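PDB 4Q68: uncharacterized protein from Bacteroides uniformis ATCC 8492, which probably cleaves the amide bond between N-acetylmuramic acid and L-alanine in peptidoglycan fragments, as an amidase of the NlpC/P60 type. Local coordinates for residues N199-V204 with V218-M223; D6-G11 with I193-D198; I12-V17 with E46-E51. All coordinates share one frame; numbering follows the deposited sequence. Where two conformers were deposited one is given.

Contact 1: N199-V204 with V218-M223; sequences NKLLLV and VPLSQM
The flat group where Leu201 meets Pro219 and Leu220 is the peptide carbonyl of the strand residue, set beside the puckered ring that precedes the helix. In the plane of the carbonyl, Leu220 N donates to Leu201 O (2.9 Å, N-H...O 162°), while Pro219 CB rests 3.6 Å from the same oxygen. Lys200 CD approaches the proline at CG, and Leu202 CD2 reaches Pro219 CA at 3.8 Å. With Pro219 at the N-cap, the amide of Leu220 lies in the first turn and has no acceptor within the helix; the strand carbonyl supplies one. Water 1 accepts a bond from Ser221 N (2.9 Å) and lies 3.0 Å from Leu201 O, linking the next amide to that oxygen.

Apolar packing flanks this polar link. The Leu201 and Leu220 side chains run side by side in the same direction, touching CD2 to CD2 at 4.1 Å. Leu203 crosses Met223, a selenomethionine modelled in two conformers, at about a right angle; in the conformer described, Met223 SE lies 3.9 Å from Leu203 CB. Helix 220-225 thus docks on strand 200-207, beside strand 188-197, while Ile177 of strand 176-181 packs against both Leu203 and Leu220.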
# COMPACT_ATOMS: atom_id res chain seq x y z
N ASN A 199 23.48 1.78 -4.60
CA ASN A 199 23.18 0.43 -5.05
C ASN A 199 22.45 -0.49 -4.07
O ASN A 199 22.04 -1.57 -4.49
CB ASN A 199 24.41 -0.25 -5.62
CG ASN A 199 24.97 0.51 -6.80
OD1 ASN A 199 24.24 0.84 -7.74
ND2 ASN A 199 26.26 0.82 -6.76
N LYS A 200 22.24 -0.09 -2.82
CA LYS A 200 21.40 -0.87 -1.92
C LYS A 200 19.96 -0.49 -2.17
O LYS A 200 19.64 0.69 -2.30
CB LYS A 200 21.75 -0.61 -0.46
CG LYS A 200 23.15 -1.04 -0.14
CD LYS A 200 23.52 -0.82 1.31
CE LYS A 200 24.90 -1.38 1.64
NZ LYS A 200 25.95 -0.70 0.86
N LEU A 201 19.07 -1.49 -2.22
CA LEU A 201 17.64 -1.23 -2.28
C LEU A 201 17.11 -1.02 -0.87
O LEU A 201 17.03 -1.96 -0.07
CB LEU A 201 16.91 -2.36 -2.97
CG LEU A 201 15.39 -2.26 -2.96
CD1 LEU A 201 14.88 -0.99 -3.63
CD2 LEU A 201 14.79 -3.48 -3.62
N LEU A 202 16.80 0.25 -0.59
CA LEU A 202 16.22 0.72 0.65
C LEU A 202 14.74 1.00 0.44
O LEU A 202 14.22 0.93 -0.67
CB LEU A 202 16.92 2.00 1.14
CG LEU A 202 18.44 1.99 1.17
CD1 LEU A 202 18.95 3.29 1.72
CD2 LEU A 202 18.96 0.80 1.99
N LEU A 203 14.05 1.28 1.53
CA LEU A 203 12.64 1.64 1.49
C LEU A 203 12.42 3.00 2.14
O LEU A 203 12.92 3.27 3.24
CB LEU A 203 11.82 0.58 2.24
CG LEU A 203 10.34 0.56 1.91
CD1 LEU A 203 10.11 0.03 0.50
CD2 LEU A 203 9.57 -0.28 2.91
N VAL A 204 11.70 3.87 1.44
CA VAL A 204 11.16 5.10 2.02
C VAL A 204 9.78 4.73 2.53
O VAL A 204 8.93 4.26 1.78
CB VAL A 204 11.09 6.22 0.97
CG1 VAL A 204 10.40 7.45 1.56
CG2 VAL A 204 12.48 6.56 0.49
N VAL A 218 18.58 -0.17 7.00
CA VAL A 218 19.02 -1.42 6.44
C VAL A 218 18.29 -1.63 5.11
O VAL A 218 17.23 -1.04 4.87
CB VAL A 218 18.78 -2.61 7.41
CG1 VAL A 218 19.51 -2.36 8.71
CG2 VAL A 218 17.28 -2.85 7.67
N PRO A 219 18.84 -2.47 4.24
CA PRO A 219 18.15 -2.74 2.99
C PRO A 219 16.79 -3.41 3.21
O PRO A 219 16.55 -4.06 4.23
CB PRO A 219 19.12 -3.67 2.25
CG PRO A 219 20.45 -3.39 2.86
CD PRO A 219 20.15 -3.13 4.29
N LEU A 220 15.93 -3.26 2.22
CA LEU A 220 14.63 -3.93 2.25
C LEU A 220 14.78 -5.43 2.53
O LEU A 220 14.00 -6.00 3.30
CB LEU A 220 13.90 -3.67 0.93
CG LEU A 220 12.54 -4.32 0.74
CD1 LEU A 220 11.56 -3.98 1.82
CD2 LEU A 220 11.99 -3.96 -0.64
N SER A 221 15.79 -6.07 1.93
CA SER A 221 16.03 -7.48 2.18
C SER A 221 16.18 -7.77 3.67
O SER A 221 15.70 -8.79 4.16
CB SER A 221 17.29 -7.94 1.44
OG SER A 221 18.39 -7.12 1.80
N GLN A 222 16.90 -6.90 4.39
CA GLN A 222 17.11 -7.07 5.83
C GLN A 222 15.83 -6.80 6.61
O GLN A 222 15.54 -7.48 7.59
CB GLN A 222 18.23 -6.15 6.32
CG GLN A 222 18.67 -6.41 7.76
CD GLN A 222 19.34 -7.73 7.94
OE1 GLN A 222 19.01 -8.50 8.86
NE2 GLN A 222 20.29 -8.02 7.08
N MSE A 223 15.08 -5.78 6.21
CA MSE A 223 13.79 -5.52 6.84
C MSE A 223 12.93 -6.77 6.81
O MSE A 223 12.29 -7.14 7.80
CB MSE A 223 13.04 -4.40 6.12
CG MSE A 223 13.69 -3.03 6.22
SE MSE A 223 12.70 -1.69 5.23
CE MSE A 223 10.99 -1.81 6.16
O HOH W 1 16.93 -4.96 -0.50

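Contact 2: D6-G11 with I193-D198; sequences DMLSNG and IAFYAD
Leu8 and Phe195 make the aliphatic-aromatic part of this interface, and Leu8 buries more surface here than any other residue. Leu8 CD2 meets ring atom CD1 of Phe195 at 3.7 Å, approaching the ring obliquely, and Leu8 CD1 sits an equal 3.7 Å from Phe195 CB. The leucine CG is anti to its backbone N (chi1 175°), and both methyls beyond it come to the same side of the phenyl ring, CD1 by Phe195 CB and CG, CD2 by Phe195 CD1. The other face of that ring is backed from within its own strand by Ala197 CB, offset toward the rim.

Contact 2 is a helix laid across a strand: the axes of 6-11 and 193-197 approach to 8.7 Å with their directions 97° apart. Helix-on-sheet packing of this kind belongs to the papain-like fold of NlpC/P60 proteins, here with an N-terminal helix covering one side of the antiparallel sheet.

The second kind of contact is apolar, without an aromatic ring. Met7, a selenomethionine bent at chi2 and chi3 (-57°), turns its CE onto Ile193 CD1 at 3.6 Å in the isoleucine conformer modelled here, the two side chains crossing at about a right angle. Ile193 CG2 also lies 4.4 Å from Leu8 CA. No hydrogen bond passes between the segments. Ile176 of strand 176-181 packs on both Met7 and Ile193, and Val48 and Thr52 of helix 41-53 cover Met7 as well.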
# COMPACT_ATOMS: atom_id res chain seq x y z
N ASP A 6 10.01 10.67 -10.21
CA ASP A 6 9.07 11.59 -9.60
C ASP A 6 8.36 10.96 -8.40
O ASP A 6 8.15 11.61 -7.38
CB ASP A 6 8.05 12.08 -10.63
CG ASP A 6 8.66 12.97 -11.71
OD1 ASP A 6 9.82 13.42 -11.58
OD2 ASP A 6 7.96 13.18 -12.72
N MSE A 7 7.97 9.68 -8.49
CA MSE A 7 7.45 8.97 -7.32
C MSE A 7 8.45 9.02 -6.17
O MSE A 7 8.09 9.31 -5.03
CB MSE A 7 7.19 7.49 -7.67
CG MSE A 7 5.91 7.20 -8.39
SE MSE A 7 4.34 7.36 -7.25
CE MSE A 7 4.81 6.10 -5.86
N LEU A 8 9.71 8.72 -6.47
CA LEU A 8 10.74 8.73 -5.43
C LEU A 8 10.94 10.13 -4.84
O LEU A 8 10.98 10.28 -3.62
CB LEU A 8 12.05 8.19 -6.00
CG LEU A 8 13.25 8.25 -5.04
CD1 LEU A 8 12.99 7.47 -3.75
CD2 LEU A 8 14.50 7.75 -5.73
N SER A 9 11.07 11.15 -5.68
CA SER A 9 11.31 12.47 -5.15
C SER A 9 10.10 12.96 -4.35
O SER A 9 10.28 13.60 -3.32
CB SER A 9 11.74 13.43 -6.25
OG SER A 9 10.74 13.61 -7.20
N ASN A 10 8.89 12.63 -4.79
CA ASN A 10 7.72 13.01 -4.00
C ASN A 10 7.66 12.25 -2.67
O ASN A 10 7.25 12.82 -1.66
CB ASN A 10 6.43 12.86 -4.80
CG ASN A 10 6.30 13.90 -5.87
OD1 ASN A 10 6.89 14.99 -5.76
ND2 ASN A 10 5.53 13.60 -6.92
N GLY A 11 8.11 11.00 -2.64
CA GLY A 11 8.22 10.29 -1.39
C GLY A 11 9.26 10.91 -0.45
O GLY A 11 9.02 11.06 0.74
N ILE A 193 8.09 2.87 -0.57
CA ILE A 193 8.55 3.26 -1.89
C ILE A 193 10.02 2.83 -2.05
O ILE A 193 10.85 3.11 -1.18
CB ILE A 193 8.43 4.80 -2.06
CG1 ILE A 193 6.98 5.27 -1.81
CG2 ILE A 193 8.91 5.24 -3.43
CD1 ILE A 193 5.98 4.71 -2.78
N ALA A 194 10.33 2.16 -3.16
CA ALA A 194 11.68 1.70 -3.42
C ALA A 194 12.65 2.85 -3.68
O ALA A 194 12.35 3.77 -4.43
CB ALA A 194 11.67 0.79 -4.63
N PHE A 195 13.83 2.76 -3.07
CA PHE A 195 14.87 3.77 -3.21
C PHE A 195 16.23 3.08 -3.21
O PHE A 195 16.64 2.51 -2.20
CB PHE A 195 14.77 4.74 -2.03
CG PHE A 195 15.91 5.75 -1.91
CD1 PHE A 195 16.52 6.30 -3.03
CD2 PHE A 195 16.31 6.18 -0.67
CE1 PHE A 195 17.55 7.22 -2.89
CE2 PHE A 195 17.34 7.12 -0.54
CZ PHE A 195 17.95 7.63 -1.65
N TYR A 196 16.93 3.18 -4.34
CA TYR A 196 18.31 2.70 -4.43
C TYR A 196 19.25 3.81 -3.97
O TYR A 196 19.29 4.89 -4.56
CB TYR A 196 18.67 2.27 -5.84
CG TYR A 196 18.05 0.97 -6.26
CD1 TYR A 196 18.69 -0.23 -6.01
CD2 TYR A 196 16.81 0.92 -6.89
CE1 TYR A 196 18.14 -1.44 -6.41
CE2 TYR A 196 16.25 -0.28 -7.29
CZ TYR A 196 16.91 -1.46 -7.05
OH TYR A 196 16.39 -2.66 -7.44
N ALA A 197 20.02 3.52 -2.93
CA ALA A 197 20.99 4.45 -2.39
C ALA A 197 22.32 3.73 -2.41
O ALA A 197 22.49 2.71 -1.72
CB ALA A 197 20.61 4.87 -0.97
N ASP A 198 23.25 4.20 -3.25
CA ASP A 198 24.54 3.57 -3.41
C ASP A 198 24.37 2.08 -3.66
O ASP A 198 25.03 1.25 -3.02
CB ASP A 198 25.37 3.81 -2.15
CG ASP A 198 26.80 3.31 -2.27
OD1 ASP A 198 27.36 3.33 -3.39
OD2 ASP A 198 27.36 2.90 -1.23

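Contact 3: I12-V17 with E46-E51; sequences IKYLDV and EYVLAE
Tyr14 reaches from its turn to helix 46-51, where it packs on Tyr47 and Val48 and has Glu51 OE1 near its ring edge. Its hydroxyl comes nearest Tyr47, with Tyr14 OH 3.4 Å from Tyr47 CB. On the way, the ring passes Val48 obliquely, Tyr14 CD1 and CE1 each 3.9 Å from Val48 CG2, the two side chains sliding past each other in opposite directions. Tyr14 and Tyr47 cross at about a right angle, without ring stacking.

Water 2 completes the first shell, lying in the plane of the Tyr14 ring at its edge. It accepts from Tyr14 OH (2.6 Å) and donates to Tyr47 O (2.9 Å) and to Glu51 OE1 (2.6 Å). In Glu51, chi1 (178°) sets CG anti to the backbone N, and the extended chain beyond it carries the carboxylate to the water with one oxygen and to Lys13 with the other. The latter link, Lys13 NZ to Glu51 OE2 at 3.3 Å, is a salt bridge with a weak hydrogen bond; the lysine is exposed and was modelled in two conformers, and its stronger partner is Asn10 OD1.

Farther out, the loop that presents Tyr14 is shaped by two overlapping turns, type I from Ile12 to Leu15 and type II from Tyr14 to Val17. Tyr47 OH is hydrogen-bonded to Asn35 N, and Cys36 packs against both tyrosines.

Tyr47 O already takes the helical bond from Glu51 N, so water 2 adds a second donor to a carbonyl in use. Carboxylate and ammonium probably offset each other's charge, and Glu51 may also ease the closeness of Lys13 to Lys56. The short water bonds suggest that the negative carboxylate, through the water, would polarise the phenol's O-H.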
# COMPACT_ATOMS: atom_id res chain seq x y z
N ILE A 12 10.41 11.31 -1.00
CA ILE A 12 11.48 11.95 -0.23
C ILE A 12 10.99 13.24 0.42
O ILE A 12 11.44 13.60 1.51
CB ILE A 12 12.72 12.21 -1.13
CG1 ILE A 12 13.45 10.89 -1.42
CG2 ILE A 12 13.67 13.24 -0.51
CD1 ILE A 12 13.91 10.13 -0.19
N LYS A 13 10.06 13.94 -0.23
CA LYS A 13 9.45 15.16 0.35
C LYS A 13 8.76 14.92 1.67
O LYS A 13 8.56 15.87 2.44
CB LYS A 13 8.42 15.78 -0.58
CG LYS A 13 9.01 16.40 -1.82
CD LYS A 13 7.96 17.11 -2.66
CE LYS A 13 8.42 17.32 -4.08
NZ LYS A 13 7.30 17.64 -5.00
N TYR A 14 8.35 13.67 1.94
CA TYR A 14 7.69 13.32 3.20
C TYR A 14 8.65 12.91 4.31
O TYR A 14 8.20 12.61 5.41
CB TYR A 14 6.67 12.19 2.97
CG TYR A 14 5.37 12.69 2.40
CD1 TYR A 14 5.24 12.92 1.04
CD2 TYR A 14 4.27 12.96 3.21
CE1 TYR A 14 4.05 13.40 0.51
CE2 TYR A 14 3.08 13.42 2.69
CZ TYR A 14 2.97 13.66 1.34
OH TYR A 14 1.79 14.15 0.85
N LEU A 15 9.97 12.89 4.08
CA LEU A 15 10.86 12.53 5.17
C LEU A 15 10.57 13.41 6.37
O LEU A 15 10.34 14.62 6.24
CB LEU A 15 12.33 12.64 4.76
CG LEU A 15 12.80 11.60 3.75
CD1 LEU A 15 14.23 11.88 3.36
CD2 LEU A 15 12.71 10.18 4.30
N ASP A 16 10.58 12.79 7.54
CA ASP A 16 10.39 13.42 8.85
C ASP A 16 8.95 13.75 9.19
O ASP A 16 8.68 14.18 10.31
CB ASP A 16 11.33 14.63 9.02
CG ASP A 16 12.78 14.24 8.88
OD1 ASP A 16 13.17 13.21 9.48
OD2 ASP A 16 13.55 14.94 8.18
N VAL A 17 8.01 13.51 8.27
CA VAL A 17 6.60 13.68 8.61
C VAL A 17 6.24 12.64 9.68
O VAL A 17 6.59 11.46 9.55
CB VAL A 17 5.71 13.52 7.37
CG1 VAL A 17 4.23 13.44 7.76
CG2 VAL A 17 5.93 14.68 6.41
N GLU A 46 -0.40 6.46 -0.68
CA GLU A 46 -1.54 7.04 -1.39
C GLU A 46 -1.30 8.50 -1.73
O GLU A 46 -1.58 8.93 -2.85
CB GLU A 46 -2.82 6.89 -0.57
CG GLU A 46 -3.26 5.45 -0.44
CD GLU A 46 -4.59 5.26 0.24
OE1 GLU A 46 -4.86 6.00 1.22
OE2 GLU A 46 -5.36 4.38 -0.23
N TYR A 47 -0.80 9.29 -0.78
CA TYR A 47 -0.56 10.71 -1.06
C TYR A 47 0.54 10.89 -2.11
O TYR A 47 0.44 11.78 -2.96
CB TYR A 47 -0.17 11.49 0.20
CG TYR A 47 -1.21 11.48 1.31
CD1 TYR A 47 -2.56 11.65 1.05
CD2 TYR A 47 -0.82 11.30 2.63
CE1 TYR A 47 -3.49 11.65 2.09
CE2 TYR A 47 -1.73 11.27 3.66
CZ TYR A 47 -3.07 11.44 3.39
OH TYR A 47 -4.03 11.40 4.40
N VAL A 48 1.59 10.09 -2.03
CA VAL A 48 2.67 10.19 -2.99
C VAL A 48 2.19 9.83 -4.39
O VAL A 48 2.48 10.53 -5.37
CB VAL A 48 3.87 9.34 -2.56
CG1 VAL A 48 4.93 9.30 -3.64
CG2 VAL A 48 4.48 9.91 -1.27
N LEU A 49 1.47 8.73 -4.51
CA LEU A 49 0.93 8.31 -5.80
C LEU A 49 -0.05 9.35 -6.34
O LEU A 49 -0.02 9.69 -7.52
CB LEU A 49 0.26 6.94 -5.66
CG LEU A 49 -0.35 6.34 -6.93
CD1 LEU A 49 0.66 6.15 -8.05
CD2 LEU A 49 -1.02 5.02 -6.59
N ALA A 50 -0.92 9.88 -5.48
CA ALA A 50 -1.91 10.89 -5.93
C ALA A 50 -1.20 12.13 -6.45
O ALA A 50 -1.58 12.66 -7.48
CB ALA A 50 -2.84 11.25 -4.80
N GLU A 51 -0.18 12.58 -5.74
CA GLU A 51 0.57 13.75 -6.19
C GLU A 51 1.27 13.49 -7.51
O GLU A 51 1.23 14.32 -8.42
CB GLU A 51 1.58 14.16 -5.13
CG GLU A 51 2.44 15.36 -5.55
CD GLU A 51 3.40 15.83 -4.47
OE1 GLU A 51 3.48 15.21 -3.38
OE2 GLU A 51 4.09 16.84 -4.73
O HOH W 2 1.68 14.12 -1.78

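Overall arrangement
Contact 1 sets helix 220-225 on strand 200-207, contact 2 helix 2-12 on strand 188-197, and contact 3 a loop on helix 41-53. Contacts 1 and 2, centres 11 Å apart, are joined by antiparallel pairing of those strands, where Leu202 N lies 2.8 Å from Phe195 O (probable hydrogen bond). Contact 3 is nested within contact 2's loop, centres 10 Å apart, with Val48 CG1 3.5 Å from Met7 O. Contacts 1 and 3, centres 18 Å apart, meet through Ile12 and Val204. Helix 41-53 is probably the counterpart of the nucleophile-bearing helix of NlpC/P60 enzymes. The side chain of Tyr47 is about 8 Å from a protein-attached N-acetylglucosamine, that of Lys200 about 4 Å from a sodium ion.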